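Local atomic coordinates of MATE family efflux transporter (Vibrio cholerae, PDB entry 6IDP), a protein that probably exports drugs and other toxic compounds from the cell as a MATE-family multidrug transporter, coupling efflux to the movement of protons. Residues A[65-70]-A[147-152]; A[87-92]-A[216-221]; A[353-358]-A[410-415]; A[361-366]-A[416-421]. One frame throughout, in Å; residues are numbered along the deposited sequence.

Contact 1 of 4, residues A[65-70]-A[147-152]. With OLC ((2R)-2,3-dihydroxypropyl (9Z)-octadec-9-enoate), chain B.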
# COMPACT_ATOMS: atom_id res chain seq x y z
N VAL A 65 3.35 3.19 6.27
CA VAL A 65 3.30 1.80 5.82
C VAL A 65 4.55 1.06 6.29
O VAL A 65 4.46 -0.07 6.78
CB VAL A 65 3.16 1.69 4.29
CG1 VAL A 65 3.45 0.28 3.82
CG2 VAL A 65 1.76 2.11 3.86
N GLY A 66 5.70 1.71 6.17
CA GLY A 66 6.95 1.17 6.67
C GLY A 66 6.91 0.80 8.14
O GLY A 66 7.44 -0.23 8.54
N LEU A 67 6.27 1.65 8.95
CA LEU A 67 6.12 1.36 10.38
C LEU A 67 5.10 0.25 10.61
O LEU A 67 5.26 -0.57 11.51
CB LEU A 67 5.72 2.62 11.15
CG LEU A 67 5.48 2.43 12.65
CD1 LEU A 67 6.69 1.78 13.33
CD2 LEU A 67 5.15 3.75 13.33
N GLY A 68 4.05 0.23 9.79
CA GLY A 68 3.04 -0.81 9.88
C GLY A 68 3.61 -2.18 9.59
O GLY A 68 3.27 -3.16 10.26
N ILE A 69 4.47 -2.25 8.58
CA ILE A 69 5.15 -3.50 8.23
C ILE A 69 6.05 -3.97 9.38
O ILE A 69 6.06 -5.16 9.72
CB ILE A 69 5.98 -3.32 6.94
CG1 ILE A 69 5.06 -3.09 5.74
CG2 ILE A 69 6.88 -4.53 6.69
CD1 ILE A 69 5.78 -2.82 4.42
N ALA A 70 6.79 -3.05 10.00
CA ALA A 70 7.66 -3.38 11.12
C ALA A 70 6.85 -3.83 12.34
O ALA A 70 7.22 -4.78 13.03
CB ALA A 70 8.54 -2.19 11.49
N LEU A 147 -4.63 6.08 12.97
CA LEU A 147 -5.64 5.05 12.78
C LEU A 147 -5.01 3.82 12.14
O LEU A 147 -5.30 2.68 12.52
CB LEU A 147 -6.80 5.57 11.93
CG LEU A 147 -7.98 4.62 11.68
CD1 LEU A 147 -8.56 4.13 13.00
CD2 LEU A 147 -9.06 5.29 10.85
N TYR A 148 -4.12 4.06 11.18
CA TYR A 148 -3.42 2.98 10.50
C TYR A 148 -2.52 2.19 11.45
O TYR A 148 -2.40 0.97 11.34
CB TYR A 148 -2.59 3.52 9.32
CG TYR A 148 -1.93 2.44 8.50
CD1 TYR A 148 -2.64 1.74 7.53
CD2 TYR A 148 -0.59 2.10 8.70
CE1 TYR A 148 -2.04 0.75 6.78
CE2 TYR A 148 0.01 1.10 7.96
CZ TYR A 148 -0.72 0.43 7.00
OH TYR A 148 -0.12 -0.56 6.25
N PHE A 149 -1.89 2.90 12.39
CA PHE A 149 -1.02 2.25 13.37
C PHE A 149 -1.83 1.36 14.31
O PHE A 149 -1.38 0.28 14.69
CB PHE A 149 -0.23 3.29 14.17
CG PHE A 149 0.70 4.12 13.32
CD1 PHE A 149 1.34 3.58 12.22
CD2 PHE A 149 0.93 5.46 13.64
CE1 PHE A 149 2.19 4.35 11.44
CE2 PHE A 149 1.78 6.23 12.86
CZ PHE A 149 2.41 5.68 11.77
N TYR A 150 -3.03 1.82 14.68
CA TYR A 150 -3.94 0.99 15.46
C TYR A 150 -4.34 -0.25 14.67
O TYR A 150 -4.43 -1.34 15.22
CB TYR A 150 -5.19 1.77 15.87
CG TYR A 150 -5.03 2.63 17.10
CD1 TYR A 150 -4.84 2.05 18.35
CD2 TYR A 150 -5.10 4.02 17.03
CE1 TYR A 150 -4.70 2.83 19.49
CE2 TYR A 150 -4.96 4.80 18.15
CZ TYR A 150 -4.77 4.21 19.38
OH TYR A 150 -4.63 4.99 20.50
N TYR A 151 -4.59 -0.06 13.37
CA TYR A 151 -4.93 -1.16 12.48
C TYR A 151 -3.80 -2.18 12.43
O TYR A 151 -4.05 -3.39 12.36
CB TYR A 151 -5.23 -0.66 11.06
CG TYR A 151 -6.54 0.07 10.90
CD1 TYR A 151 -7.50 0.05 11.90
CD2 TYR A 151 -6.83 0.76 9.73
CE1 TYR A 151 -8.71 0.71 11.74
CE2 TYR A 151 -8.03 1.42 9.56
CZ TYR A 151 -8.97 1.39 10.57
OH TYR A 151 -10.16 2.05 10.40
N SER A 152 -2.57 -1.69 12.46
CA SER A 152 -1.39 -2.55 12.39
C SER A 152 -1.22 -3.37 13.67
O SER A 152 -0.77 -4.51 13.61
CB SER A 152 -0.14 -1.71 12.13
OG SER A 152 -0.24 -1.04 10.89
C18 OLC B . -7.82 4.23 7.35
C10 OLC B . -2.97 2.41 2.59
C9 OLC B . -2.66 1.13 2.27
C17 OLC B . -6.32 4.23 7.21
C11 OLC B . -2.19 3.13 3.66
C8 OLC B . -1.53 0.42 2.98
C16 OLC B . -5.82 5.65 7.07
C12 OLC B . -2.85 4.46 3.96
C15 OLC B . -4.58 5.69 6.20
C13 OLC B . -4.34 4.25 4.19
C14 OLC B . -4.96 5.52 4.74
O HOH W 1 2.00 -1.71 6.50
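Two nearly parallel transmembrane helices of the first MatE family region, carrying 65-70 and 147-152, pack here in the all-helical fold of MATE transporters. Their axes come within 9.3 Å at an angle of 18°, close enough for small residues to matter, far enough apart for aromatic rings to fill the rest.

The apolar part rests on rings. L67, with CG anti to its backbone N, sends CD2 over one face of F149 in a CH-pi contact, 3.9 Å from the ring centroid and 24° off the normal; the branched tip suits this place because a methyl can sit on the pi cloud. The F149 side chain crosses L67 at about a right angle, and I95 and V102 of helix 84-111 also touch it. The Y148 ring, brought across by its own anti chi1 of -175°, passes V65 obliquely, while C8 of a monoolein chain lies 3.7 Å from Y148 OH.

The polar part is carried by water. One molecule lies in the plane of the Y148 ring, 2.4 Å from Y148 OH, and donates to V65 O at 3.0 Å. A phenol thus combines an apolar flank for lipid with an end linked through water to the other helix.

The closest approach to backbone is at G68. Having no side chain, it lets Y148 CE2 near its CA, and S152 OG to 3.4 Å from the same CA. The serine hydroxyl is tied back to its own helix: S152 OG donates to Y148 O at 3.0 Å, from above the carbonyl plane, and that oxygen also accepts the helical bond from S152 N.

Contact 2 of 4, residues A[87-92]-A[216-221]. With OLC ((2R)-2,3-dihydroxypropyl (9Z)-octadec-9-enoate), chain C.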
# COMPACT_ATOMS: atom_id res chain seq x y z
N ALA A 87 4.90 -8.08 23.79
CA ALA A 87 4.16 -7.77 22.57
C ALA A 87 3.23 -6.57 22.75
O ALA A 87 3.13 -5.73 21.85
CB ALA A 87 3.36 -8.99 22.13
N LYS A 88 2.56 -6.47 23.89
CA LYS A 88 1.63 -5.37 24.10
C LYS A 88 2.36 -4.09 24.54
O LYS A 88 1.84 -3.00 24.37
CB LYS A 88 0.55 -5.75 25.12
CG LYS A 88 1.03 -5.90 26.55
CD LYS A 88 -0.16 -6.14 27.46
CE LYS A 88 0.26 -6.24 28.91
NZ LYS A 88 -0.92 -6.35 29.82
N GLN A 89 3.55 -4.24 25.10
CA GLN A 89 4.41 -3.09 25.35
C GLN A 89 4.87 -2.49 24.03
O GLN A 89 4.94 -1.28 23.87
CB GLN A 89 5.62 -3.47 26.21
CG GLN A 89 5.30 -3.77 27.66
CD GLN A 89 6.50 -4.32 28.40
OE1 GLN A 89 7.31 -5.05 27.83
NE2 GLN A 89 6.62 -3.98 29.68
N LEU A 90 5.19 -3.36 23.08
CA LEU A 90 5.57 -2.94 21.74
C LEU A 90 4.43 -2.19 21.06
O LEU A 90 4.66 -1.23 20.33
CB LEU A 90 5.99 -4.14 20.88
CG LEU A 90 7.35 -4.77 21.13
CD1 LEU A 90 7.55 -5.96 20.21
CD2 LEU A 90 8.46 -3.74 20.94
N GLY A 91 3.21 -2.65 21.31
CA GLY A 91 2.03 -2.02 20.74
C GLY A 91 1.92 -0.58 21.19
O GLY A 91 1.63 0.31 20.39
N GLY A 92 2.15 -0.35 22.48
CA GLY A 92 2.18 0.99 23.03
C GLY A 92 3.32 1.81 22.46
O GLY A 92 3.15 2.99 22.16
N TRP A 216 -3.87 -5.08 23.91
CA TRP A 216 -2.92 -5.16 22.80
C TRP A 216 -1.93 -4.00 22.86
O TRP A 216 -0.96 -3.96 22.10
CB TRP A 216 -3.67 -5.16 21.47
CG TRP A 216 -4.42 -6.43 21.22
CD1 TRP A 216 -4.31 -7.59 21.93
CD2 TRP A 216 -5.39 -6.67 20.20
NE1 TRP A 216 -5.16 -8.54 21.41
CE2 TRP A 216 -5.83 -8.00 20.34
CE3 TRP A 216 -5.93 -5.89 19.17
CZ2 TRP A 216 -6.78 -8.57 19.50
CZ3 TRP A 216 -6.87 -6.45 18.33
CH2 TRP A 216 -7.29 -7.78 18.50
N THR A 217 -2.18 -3.07 23.78
CA THR A 217 -1.25 -1.98 24.05
C THR A 217 -1.04 -1.83 25.55
O THR A 217 -1.97 -2.03 26.34
CB THR A 217 -1.75 -0.64 23.49
OG1 THR A 217 -3.09 -0.40 23.94
CG2 THR A 217 -1.72 -0.64 21.97
N SER A 218 0.18 -1.49 25.94
CA SER A 218 0.48 -1.20 27.34
C SER A 218 1.43 -0.02 27.45
O SER A 218 2.30 0.16 26.59
CB SER A 218 1.09 -2.42 28.03
OG SER A 218 1.53 -2.08 29.33
N TYR A 219 1.27 0.78 28.50
CA TYR A 219 2.17 1.90 28.72
C TYR A 219 2.92 1.74 30.04
O TYR A 219 3.39 2.71 30.63
CB TYR A 219 1.39 3.21 28.66
CG TYR A 219 0.87 3.46 27.26
CD1 TYR A 219 1.71 3.97 26.28
CD2 TYR A 219 -0.43 3.14 26.92
CE1 TYR A 219 1.25 4.18 24.99
CE2 TYR A 219 -0.90 3.35 25.63
CZ TYR A 219 -0.05 3.87 24.67
OH TYR A 219 -0.51 4.07 23.39
N GLN A 220 3.02 0.49 30.47
CA GLN A 220 3.89 0.12 31.59
C GLN A 220 5.19 -0.44 31.03
O GLN A 220 5.30 -1.64 30.77
CB GLN A 220 3.20 -0.91 32.50
CG GLN A 220 1.79 -0.53 32.94
CD GLN A 220 1.76 0.61 33.93
OE1 GLN A 220 1.97 0.42 35.13
NE2 GLN A 220 1.50 1.82 33.44
N TRP A 221 6.18 0.43 30.85
CA TRP A 221 7.44 0.06 30.20
C TRP A 221 8.61 -0.06 31.18
O TRP A 221 9.76 0.15 30.80
CB TRP A 221 7.81 1.09 29.12
CG TRP A 221 6.79 1.25 28.04
CD1 TRP A 221 5.71 0.46 27.81
CD2 TRP A 221 6.76 2.28 27.04
NE1 TRP A 221 5.01 0.93 26.72
CE2 TRP A 221 5.63 2.05 26.24
CE3 TRP A 221 7.58 3.38 26.75
CZ2 TRP A 221 5.30 2.87 25.16
CZ3 TRP A 221 7.25 4.19 25.68
CH2 TRP A 221 6.12 3.93 24.90
C10 OLC C . 2.74 11.77 22.53
C9 OLC C . 2.84 11.01 23.64
C11 OLC C . 2.74 13.28 22.61
C8 OLC C . 2.97 11.66 25.00
C24 OLC C . 4.94 4.29 33.04
C12 OLC C . 2.07 13.84 21.38
C7 OLC C . 2.58 10.66 26.06
C13 OLC C . 2.77 13.32 20.14
C6 OLC C . 3.72 10.52 27.06
C14 OLC C . 2.00 13.76 18.91
C5 OLC C . 4.85 9.72 26.45
C4 OLC C . 4.50 8.25 26.49
C3 OLC C . 5.55 7.49 27.28
C2 OLC C . 5.11 7.36 28.73
C21 OLC C . 6.16 4.47 30.90
C1 OLC C . 5.41 5.97 29.24
C22 OLC C . 6.30 4.30 32.40
O19 OLC C . 5.44 5.03 28.47
O25 OLC C . 5.06 4.52 34.43
O23 OLC C . 6.96 3.08 32.66
O20 OLC C . 5.66 5.75 30.61
O HOH W 2 0.37 -5.62 20.73
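The indole of W221 has the ester carbonyl oxygen O19 of a monoolein over one face, offset toward the rim and 3.2 Å from W221 CE3. At the indole's edge is G92, where G92 C is 3.5 Å from W221 CZ2 and G92 O lies in the plane. The same O19 meets the Y219 ring at its edge, and Y219 CE1 approaches G92 O obliquely. The amphipathic tryptophan suits this lipid-facing border: W221 NE1 donates to S218 O at 2.8 Å, and W221 N to the glycerol O23.

Polar bonds tie this loop to the helix. Q89 is extended beyond CG, and Q89 NE2 donates to Q220 O at 2.9 Å, lying in the carbonyl plane at a C=O...N angle of 155°; the acceptor stays near the amide plane as well, so the group is held almost flat. The bond from S218 N to K88 O is short but bent and weak. S218 OG accepts from Q220 N, forming an ST turn that shapes the loop, and a water donates to both A87 O and W216 O.

K88 takes the crowded chi1 of 70°, which lays its straight methylene chain alongside S218 CB, with CG at 3.8 Å; K88 NZ makes a long, weak ion pair with E85. G91 and G92 let the loop backbone lie directly on the helix, G92 CA being 3.7 Å from S218 O.

The loop runs between helices 189-213 and 226-259 and lies along helix 84-111, whose A87 and L90 pack on helix 54-80, while W216 and T217 touch V211 of helix 189-213.

Contact 3 of 4, residues A[353-358]-A[410-415]. With OLC ((2R)-2,3-dihydroxypropyl (9Z)-octadec-9-enoate), chain L; OLC ((2R)-2,3-dihydroxypropyl (9Z)-octadec-9-enoate), chain D; OLC ((2R)-2,3-dihydroxypropyl (9Z)-octadec-9-enoate), chain E.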
# COMPACT_ATOMS: atom_id res chain seq x y z
N LEU A 353 -4.65 -3.99 -22.32
CA LEU A 353 -5.50 -4.94 -21.62
C LEU A 353 -5.34 -6.39 -22.10
O LEU A 353 -5.81 -7.31 -21.43
CB LEU A 353 -6.96 -4.52 -21.74
CG LEU A 353 -7.34 -3.22 -21.04
CD1 LEU A 353 -8.83 -2.95 -21.17
CD2 LEU A 353 -6.92 -3.28 -19.57
N VAL A 354 -4.70 -6.59 -23.25
CA VAL A 354 -4.50 -7.94 -23.77
C VAL A 354 -3.06 -8.41 -23.59
O VAL A 354 -2.76 -9.59 -23.79
CB VAL A 354 -4.87 -8.06 -25.27
CG1 VAL A 354 -6.32 -7.70 -25.50
CG2 VAL A 354 -3.95 -7.19 -26.12
N ILE A 355 -2.18 -7.49 -23.21
CA ILE A 355 -0.77 -7.82 -23.07
C ILE A 355 -0.33 -7.92 -21.61
O ILE A 355 0.26 -8.93 -21.20
CB ILE A 355 0.12 -6.77 -23.78
CG1 ILE A 355 -0.11 -6.82 -25.29
CG2 ILE A 355 1.59 -7.01 -23.47
CD1 ILE A 355 0.73 -5.84 -26.08
N VAL A 356 -0.62 -6.89 -20.83
CA VAL A 356 -0.10 -6.79 -19.46
C VAL A 356 -0.79 -7.67 -18.40
O VAL A 356 -0.10 -8.26 -17.57
CB VAL A 356 -0.15 -5.32 -18.98
CG1 VAL A 356 0.42 -5.19 -17.58
CG2 VAL A 356 0.62 -4.43 -19.95
N PRO A 357 -2.14 -7.77 -18.40
CA PRO A 357 -2.81 -8.50 -17.31
C PRO A 357 -2.33 -9.94 -17.06
O PRO A 357 -2.39 -10.40 -15.93
CB PRO A 357 -4.27 -8.51 -17.74
CG PRO A 357 -4.42 -7.27 -18.54
CD PRO A 357 -3.13 -7.15 -19.30
N ILE A 358 -1.87 -10.62 -18.11
CA ILE A 358 -1.43 -12.00 -17.96
C ILE A 358 -0.15 -12.09 -17.12
O ILE A 358 0.23 -13.15 -16.65
CB ILE A 358 -1.21 -12.67 -19.35
CG1 ILE A 358 -1.02 -14.18 -19.21
CG2 ILE A 358 -0.05 -12.02 -20.07
CD1 ILE A 358 -2.16 -14.89 -18.51
N LEU A 410 6.62 -1.39 -25.50
CA LEU A 410 6.69 -1.03 -24.09
C LEU A 410 5.76 -1.93 -23.27
O LEU A 410 6.11 -2.36 -22.17
CB LEU A 410 6.34 0.45 -23.90
CG LEU A 410 6.54 1.07 -22.51
CD1 LEU A 410 7.00 2.51 -22.64
CD2 LEU A 410 5.26 1.00 -21.71
N PHE A 411 4.57 -2.21 -23.80
CA PHE A 411 3.63 -3.11 -23.14
C PHE A 411 4.22 -4.52 -23.03
O PHE A 411 4.07 -5.18 -22.00
CB PHE A 411 2.29 -3.16 -23.87
CG PHE A 411 1.52 -1.87 -23.83
CD1 PHE A 411 1.76 -0.94 -22.83
CD2 PHE A 411 0.56 -1.59 -24.78
CE1 PHE A 411 1.05 0.25 -22.78
CE2 PHE A 411 -0.16 -0.40 -24.74
CZ PHE A 411 0.09 0.52 -23.74
N ILE A 412 4.89 -4.96 -24.09
CA ILE A 412 5.58 -6.25 -24.09
C ILE A 412 6.68 -6.27 -23.03
O ILE A 412 6.88 -7.28 -22.35
CB ILE A 412 6.18 -6.57 -25.47
CG1 ILE A 412 5.09 -6.64 -26.53
CG2 ILE A 412 6.95 -7.89 -25.43
CD1 ILE A 412 4.08 -7.75 -26.30
N GLY A 413 7.38 -5.15 -22.90
CA GLY A 413 8.42 -5.01 -21.89
C GLY A 413 7.87 -5.18 -20.49
O GLY A 413 8.49 -5.85 -19.66
N ALA A 414 6.72 -4.58 -20.22
CA ALA A 414 6.08 -4.70 -18.92
C ALA A 414 5.70 -6.14 -18.63
O ALA A 414 5.82 -6.62 -17.50
CB ALA A 414 4.85 -3.80 -18.84
N LEU A 415 5.25 -6.84 -19.67
CA LEU A 415 4.92 -8.26 -19.57
C LEU A 415 6.15 -9.09 -19.20
O LEU A 415 6.12 -9.87 -18.26
CB LEU A 415 4.32 -8.75 -20.89
CG LEU A 415 4.28 -10.26 -21.12
CD1 LEU A 415 3.38 -10.94 -20.11
CD2 LEU A 415 3.82 -10.56 -22.53
C18 OLC L . 8.91 -8.41 -30.05
C10 OLC L . 13.24 -7.43 -24.00
C17 OLC L . 8.42 -6.99 -29.97
C11 OLC L . 11.83 -7.12 -23.53
C16 OLC L . 8.51 -6.49 -28.54
C12 OLC L . 11.19 -6.10 -24.46
C15 OLC L . 9.92 -6.63 -28.01
C13 OLC L . 11.18 -6.62 -25.88
C14 OLC L . 10.02 -6.00 -26.64
C18 OLC D . -4.69 -14.95 -22.44
C10 OLC D . 1.39 -10.40 -27.53
C9 OLC D . 1.78 -10.98 -28.69
C17 OLC D . -3.67 -13.84 -22.53
C11 OLC D . 1.98 -10.87 -26.22
C16 OLC D . -2.60 -14.19 -23.54
C12 OLC D . 1.34 -12.18 -25.80
C15 OLC D . -1.94 -12.92 -24.01
C13 OLC D . 0.04 -11.91 -25.08
C14 OLC D . -0.61 -13.21 -24.68
C8 OLC E . -9.80 -6.89 -30.92
C7 OLC E . -9.62 -8.23 -30.24
C6 OLC E . -8.17 -8.67 -30.29
C5 OLC E . -8.03 -9.97 -29.53
C4 OLC E . -6.80 -9.92 -28.63
C3 OLC E . -5.55 -9.79 -29.47
C2 OLC E . -4.35 -10.15 -28.62
C1 OLC E . -3.13 -10.34 -29.51
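F411 O is gripped by one hydrogen bond, the helical one from L415 N at 3.1 Å, and I355 CG2 presses on it from the other segment at 3.4 Å. This methyl, anti to the backbone N of I355, packs on the carbonyl itself, so the isoleucine meets both the backbone and the side chains of helix 379-435.

I355 carries the contact with its two branches. Its CD1 tip, anti to CA across the CB-CG1 bond, lies 3.8 Å from F411 CB and near the plane of the phenyl ring at its edge; the two side chains cross at about a right angle. CG2 is 3.8 Å from I412 CD1, again in a crossed approach. Beta-branching suits the site, since two branches can touch different atoms of the facing helix at once. V356 adds looser packing, its CG2 4.4 Å from A414 CB, where a small alanine leaves the helix surface low.

Farther along, I358 and L415 run side by side, pointing the same way, with I358 CG2 3.6 Å from L415 CD1. The helix is weakly bonded about 353-355, and 356-358 keep helical torsions without the regular bonds. P357, which has no N-H to donate, fits such a place, and V356 O is bonded to the S359 hydroxyl. H352 meets the F411 ring edge-to-face.

Monoolein chains flank both segments, one of them with C11 3.8 Å from I412 CD1. With no hydrogen bond between the segments, the join depends on shape and hydrophobicity, and some of its side chains, I412, L415 and I358, serve protein and lipid neighbours alike, consistent with a membrane-facing position.

Contact 4 of 4, residues A[361-366]-A[416-421]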
# COMPACT_ATOMS: atom_id res chain seq x y z
N GLY A 361 -0.11 -12.05 -12.39
CA GLY A 361 0.06 -13.17 -11.49
C GLY A 361 1.49 -13.21 -10.98
O GLY A 361 1.73 -13.36 -9.78
N ALA A 362 2.43 -13.05 -11.90
CA ALA A 362 3.85 -13.04 -11.56
C ALA A 362 4.21 -11.80 -10.73
O ALA A 362 5.04 -11.88 -9.83
CB ALA A 362 4.69 -13.09 -12.82
N LEU A 363 3.59 -10.67 -11.04
CA LEU A 363 3.82 -9.45 -10.27
C LEU A 363 3.26 -9.61 -8.87
O LEU A 363 3.88 -9.18 -7.89
CB LEU A 363 3.20 -8.24 -10.96
CG LEU A 363 3.36 -6.88 -10.27
CD1 LEU A 363 4.83 -6.57 -10.02
CD2 LEU A 363 2.72 -5.77 -11.10
N GLY A 364 2.09 -10.24 -8.78
CA GLY A 364 1.48 -10.55 -7.50
C GLY A 364 2.37 -11.42 -6.63
O GLY A 364 2.43 -11.24 -5.42
N ILE A 365 3.07 -12.37 -7.26
CA ILE A 365 4.02 -13.22 -6.55
C ILE A 365 5.14 -12.38 -5.95
O ILE A 365 5.54 -12.57 -4.80
CB ILE A 365 4.63 -14.30 -7.47
CG1 ILE A 365 3.56 -15.32 -7.87
CG2 ILE A 365 5.80 -15.00 -6.78
CD1 ILE A 365 2.97 -16.10 -6.70
N CYS A 366 5.64 -11.44 -6.75
CA CYS A 366 6.69 -10.53 -6.32
C CYS A 366 6.24 -9.70 -5.12
O CYS A 366 6.99 -9.52 -4.15
CB CYS A 366 7.11 -9.61 -7.47
SG CYS A 366 8.56 -8.60 -7.13
N VAL A 416 7.23 -8.91 -19.96
CA VAL A 416 8.46 -9.65 -19.73
C VAL A 416 9.05 -9.31 -18.37
O VAL A 416 9.45 -10.20 -17.62
CB VAL A 416 9.50 -9.38 -20.83
CG1 VAL A 416 10.82 -10.05 -20.49
CG2 VAL A 416 8.98 -9.85 -22.18
N GLY A 417 9.09 -8.02 -18.06
CA GLY A 417 9.64 -7.55 -16.80
C GLY A 417 8.94 -8.12 -15.59
O GLY A 417 9.58 -8.56 -14.64
N ASN A 418 7.61 -8.13 -15.62
CA ASN A 418 6.82 -8.64 -14.51
C ASN A 418 7.04 -10.13 -14.28
O ASN A 418 7.17 -10.57 -13.14
CB ASN A 418 5.33 -8.36 -14.73
CG ASN A 418 4.97 -6.91 -14.51
OD1 ASN A 418 5.72 -6.16 -13.88
ND2 ASN A 418 3.81 -6.50 -15.02
N ILE A 419 7.08 -10.89 -15.37
CA ILE A 419 7.26 -12.33 -15.29
C ILE A 419 8.62 -12.69 -14.72
O ILE A 419 8.73 -13.56 -13.84
CB ILE A 419 7.09 -12.98 -16.67
CG1 ILE A 419 5.61 -12.97 -17.07
CG2 ILE A 419 7.64 -14.40 -16.68
CD1 ILE A 419 5.34 -13.59 -18.41
N ILE A 420 9.66 -12.02 -15.21
CA ILE A 420 11.01 -12.24 -14.72
C ILE A 420 11.11 -11.90 -13.23
O ILE A 420 11.69 -12.65 -12.45
CB ILE A 420 12.04 -11.41 -15.51
CG1 ILE A 420 12.10 -11.87 -16.97
CG2 ILE A 420 13.42 -11.51 -14.87
CD1 ILE A 420 13.17 -11.19 -17.79
N ALA A 421 10.52 -10.77 -12.85
CA ALA A 421 10.55 -10.29 -11.47
C ALA A 421 9.90 -11.27 -10.50
O ALA A 421 10.40 -11.49 -9.40
CB ALA A 421 9.88 -8.93 -11.38
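A362 points its CB toward the neighbouring helix, and this single methyl settles between N418 O and I419 CA, 3.6 Å from each. So short a side chain allows the axes of 361-366 and 416-421 to approach to 7.5 Å while crossing at 44°.

Beside it, L363 and N418 pass obliquely. L363, with CG anti to its backbone N, holds its forked end against the flat amide: CD1 is 4.0 Å from N418 OD1, and CD2 is 4.1 Å from N418 ND2. This is packing without bonding, because the amide is spoken for: ND2 is bonded to the S359 hydroxyl and OD1 to R389 NH2. Asparagine suits a buried spot of this kind by offering a donor and an acceptor at once, and the arginine would probably polarise its carbonyl.

At the far end C366, its SG anti to the backbone N, reaches toward A421 with SG 4.1 Å from A421 O, a loose contact of a slim side chain with a small neighbour.

Helix 360-375 also packs through I365 on C314 and L318 of helix 303-330, and its L363 touches R389, which lies in an earlier part of helix 379-435.

In the fold
Contacts 1 and 4 are buried and bring helices together through small residues; contacts 2 and 3 lie farther from the chain's centre and are only partly buried. Chemistry follows place. Contact 2, where a loop meets a helix, relies on direct hydrogen bonds, whereas the other three have none between their segments; contacts 1 and 2 each have a bridging water, and contact 3 is held by apolar side chains among lipid chains. Contacts 3 and 4, with centres about 11 Å apart, use successive parts of helix 379-435, and S359 links them by bonding to both V356 O and N418. Contacts 2 and 3 stand on opposite sides of the chain's centre, about 47 Å apart between centres.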